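Local coordinates for mandalate racemase/muconate lactonizing enzyme (PDB 4E4U), which probably catalyses an isomerisation or related reaction of a carboxylate substrate, as a putative member of the mandelate racemase/muconate lactonizing branch of the enolase superfamily, at residues 73-76 / 77-81. Residues are numbered along the deposited sequence; the frame is centred on the assembly and turned at random.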
ATOM      1  N   LEU A  73      -6.829 -23.989  29.002  1.00 10.37           N
ATOM      2  CA  LEU A  73      -6.187 -23.148  30.005  1.00 10.32           C
ATOM      3  C   LEU A  73      -5.820 -21.777  29.451  1.00 10.50           C
ATOM      4  O   LEU A  73      -6.134 -20.744  30.058  1.00 11.20           O
ATOM      5  CB  LEU A  73      -4.948 -23.842  30.565  1.00 11.13           C
ATOM      6  CG  LEU A  73      -4.073 -23.023  31.513  1.00 11.21           C
ATOM      7  CD1 LEU A  73      -4.874 -22.508  32.714  1.00 12.04           C
ATOM      8  CD2 LEU A  73      -2.874 -23.853  31.954  1.00 12.07           C
ATOM      9  N   PHE A  74      -5.153 -21.755  28.302  1.00 10.15           N
ATOM     10  CA  PHE A  74      -4.774 -20.488  27.703  1.00 10.18           C
ATOM     11  C   PHE A  74      -6.006 -19.620  27.421  1.00 10.19           C
ATOM     12  O   PHE A  74      -6.036 -18.439  27.781  1.00 10.73           O
ATOM     13  CB  PHE A  74      -3.948 -20.671  26.427  1.00 10.78           C
ATOM     14  CG  PHE A  74      -3.588 -19.367  25.778  1.00 10.65           C
ATOM     15  CD1 PHE A  74      -2.447 -18.679  26.164  1.00 12.29           C
ATOM     16  CD2 PHE A  74      -4.433 -18.788  24.839  1.00 11.23           C
ATOM     17  CE1 PHE A  74      -2.130 -17.454  25.596  1.00 12.57           C
ATOM     18  CE2 PHE A  74      -4.129 -17.566  24.274  1.00 12.20           C
ATOM     19  CZ  PHE A  74      -2.984 -16.894  24.650  1.00 12.15           C
ATOM     20  N   ARG A  75      -7.019 -20.199  26.775  1.00 10.02           N
ATOM     21  CA  ARG A  75      -8.200 -19.416  26.415  1.00  9.89           C
ATOM     22  C   ARG A  75      -8.913 -18.872  27.648  1.00 10.66           C
ATOM     23  O   ARG A  75      -9.379 -17.731  27.637  1.00 10.85           O
ATOM     24  CB  ARG A  75      -9.184 -20.220  25.554  1.00 11.51           C
ATOM     25  CG  ARG A  75      -8.680 -20.597  24.156  1.00 11.23           C
ATOM     26  CD  ARG A  75      -8.203 -19.408  23.330  1.00 11.41           C
ATOM     27  NE  ARG A  75      -9.198 -18.349  23.223  1.00 11.43           N
ATOM     28  CZ  ARG A  75      -9.026 -17.242  22.507  1.00 11.52           C
ATOM     29  NH1 ARG A  75      -7.911 -17.074  21.804  1.00 12.64           N
ATOM     30  NH2 ARG A  75      -9.973 -16.308  22.482  1.00 11.77           N
ATOM     31  N   GLN A  76      -9.014 -19.675  28.703  1.00 10.80           N
ATOM     32  CA  GLN A  76      -9.685 -19.199  29.911  1.00 11.02           C
ATOM     33  C   GLN A  76      -8.915 -18.042  30.545  1.00 11.27           C
ATOM     34  O   GLN A  76      -9.503 -17.041  30.948  1.00 11.73           O
ATOM     35  CB  GLN A  76      -9.870 -20.325  30.938  1.00 12.36           C
ATOM     36  CG  GLN A  76     -10.701 -21.510  30.459  1.00 12.99           C
ATOM     37  CD  GLN A  76     -12.116 -21.148  30.050  1.00 13.67           C
ATOM     38  OE1 GLN A  76     -12.782 -20.335  30.697  1.00 15.03           O
ATOM     39  NE2 GLN A  76     -12.599 -21.783  28.985  1.00 13.99           N
ATOM     40  N   ALA A  77      -7.600 -18.185  30.643  1.00 10.59           N
ATOM     41  CA  ALA A  77      -6.780 -17.135  31.239  1.00 10.86           C
ATOM     42  C   ALA A  77      -6.798 -15.863  30.396  1.00 10.16           C
ATOM     43  O   ALA A  77      -6.952 -14.758  30.914  1.00 11.05           O
ATOM     44  CB  ALA A  77      -5.350 -17.627  31.431  1.00 12.01           C
ATOM     45  N   TYR A  78      -6.625 -16.036  29.088  1.00  9.53           N
ATOM     46  CA  TYR A  78      -6.619 -14.938  28.130  1.00 10.09           C
ATOM     47  C   TYR A  78      -7.925 -14.145  28.148  1.00  9.93           C
ATOM     48  O   TYR A  78      -7.933 -12.951  27.870  1.00 10.72           O
ATOM     49  CB  TYR A  78      -6.350 -15.516  26.731  1.00 10.54           C
ATOM     50  CG  TYR A  78      -6.237 -14.510  25.608  1.00  9.40           C
ATOM     51  CD1 TYR A  78      -5.153 -13.648  25.526  1.00 10.17           C
ATOM     52  CD2 TYR A  78      -7.198 -14.447  24.610  1.00 10.05           C
ATOM     53  CE1 TYR A  78      -5.032 -12.751  24.491  1.00 10.04           C
ATOM     54  CE2 TYR A  78      -7.092 -13.542  23.570  1.00 10.78           C
ATOM     55  CZ  TYR A  78      -6.006 -12.691  23.516  1.00 10.05           C
ATOM     56  OH  TYR A  78      -5.868 -11.782  22.490  1.00 10.89           O
ATOM     57  N   SER A  79      -9.022 -14.820  28.483  1.00  9.72           N
ATOM     58  CA  SER A  79     -10.356 -14.222  28.423  1.00 10.02           C
ATOM     59  C   SER A  79     -10.838 -13.679  29.766  1.00  9.89           C
ATOM     60  O   SER A  79     -11.863 -12.992  29.832  1.00 10.96           O
ATOM     61  CB  SER A  79     -11.353 -15.269  27.924  1.00 10.73           C
ATOM     62  OG  SER A  79     -10.980 -15.716  26.626  1.00 10.96           O
ATOM     63  N   SER A  80     -10.092 -13.995  30.826  1.00 10.09           N
ATOM     64  CA  SER A  80     -10.491 -13.750  32.211  1.00 10.51           C
ATOM     65  C   SER A  80     -11.040 -12.346  32.461  1.00 10.62           C
ATOM     66  O   SER A  80     -10.378 -11.351  32.169  1.00 12.03           O
ATOM     67  CB  SER A  80      -9.295 -14.010  33.133  1.00 11.28           C
ATOM     68  OG  SER A  80      -9.666 -13.968  34.501  1.00 11.77           O
ATOM     69  N   GLY A  81     -12.240 -12.264  33.028  1.00 11.26           N
ATOM     70  CA  GLY A  81     -12.817 -10.985  33.403  1.00 12.15           C
ATOM     71  C   GLY A  81     -13.288 -10.141  32.235  1.00 11.23           C
ATOM     72  O   GLY A  81     -13.348  -8.917  32.340  1.00 12.61           O
TER
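The carbonyl oxygen Arg75 O is gripped twice by Ser79: by the hydroxyl OG at 2.8 Å and, through a weak and bent N-H bond, by the backbone N at 3.1 Å. This is the C-terminal turn of helix 70-79, in the N-terminal capping domain of an enolase-superfamily chain. The two preceding i to i+4 bonds are regular: Tyr78 N lies 2.8 Å from Phe74 O, and Ala77 N 3.0 Å from Leu73 O. Ser79 OG reaches back because it sits beside its own backbone N (chi1 -60°); it also bonds Gln84 NE2. The rings of Phe74 and Tyr78 point the same way, nearly parallel at 17° but slid apart, so they scarcely overlap; Tyr78 CB instead sits over a Phe74 face, 3.9 Å from Phe74 CE2. The Arg75 chain, bent at chi2 and chi3, runs alongside Tyr78, the guanidinium inclined 59° to the ring. Tyr265 meets the Tyr78 ring from the barrel domain, while Val94 and Met91 of helix 88-109 pack against Ala77 and Phe74. A second subunit receives several polar ends: its Ala173 O bonds Arg75 NE, its Glu392 O bonds Gln76 NE2, and its Thr44 O shares Ser80 OG with His61 NE2 of the same chain as Ser80. Tyr78 CD2 lies over one guanidinium face near the rim, 3.9 Å from Arg75 NH1.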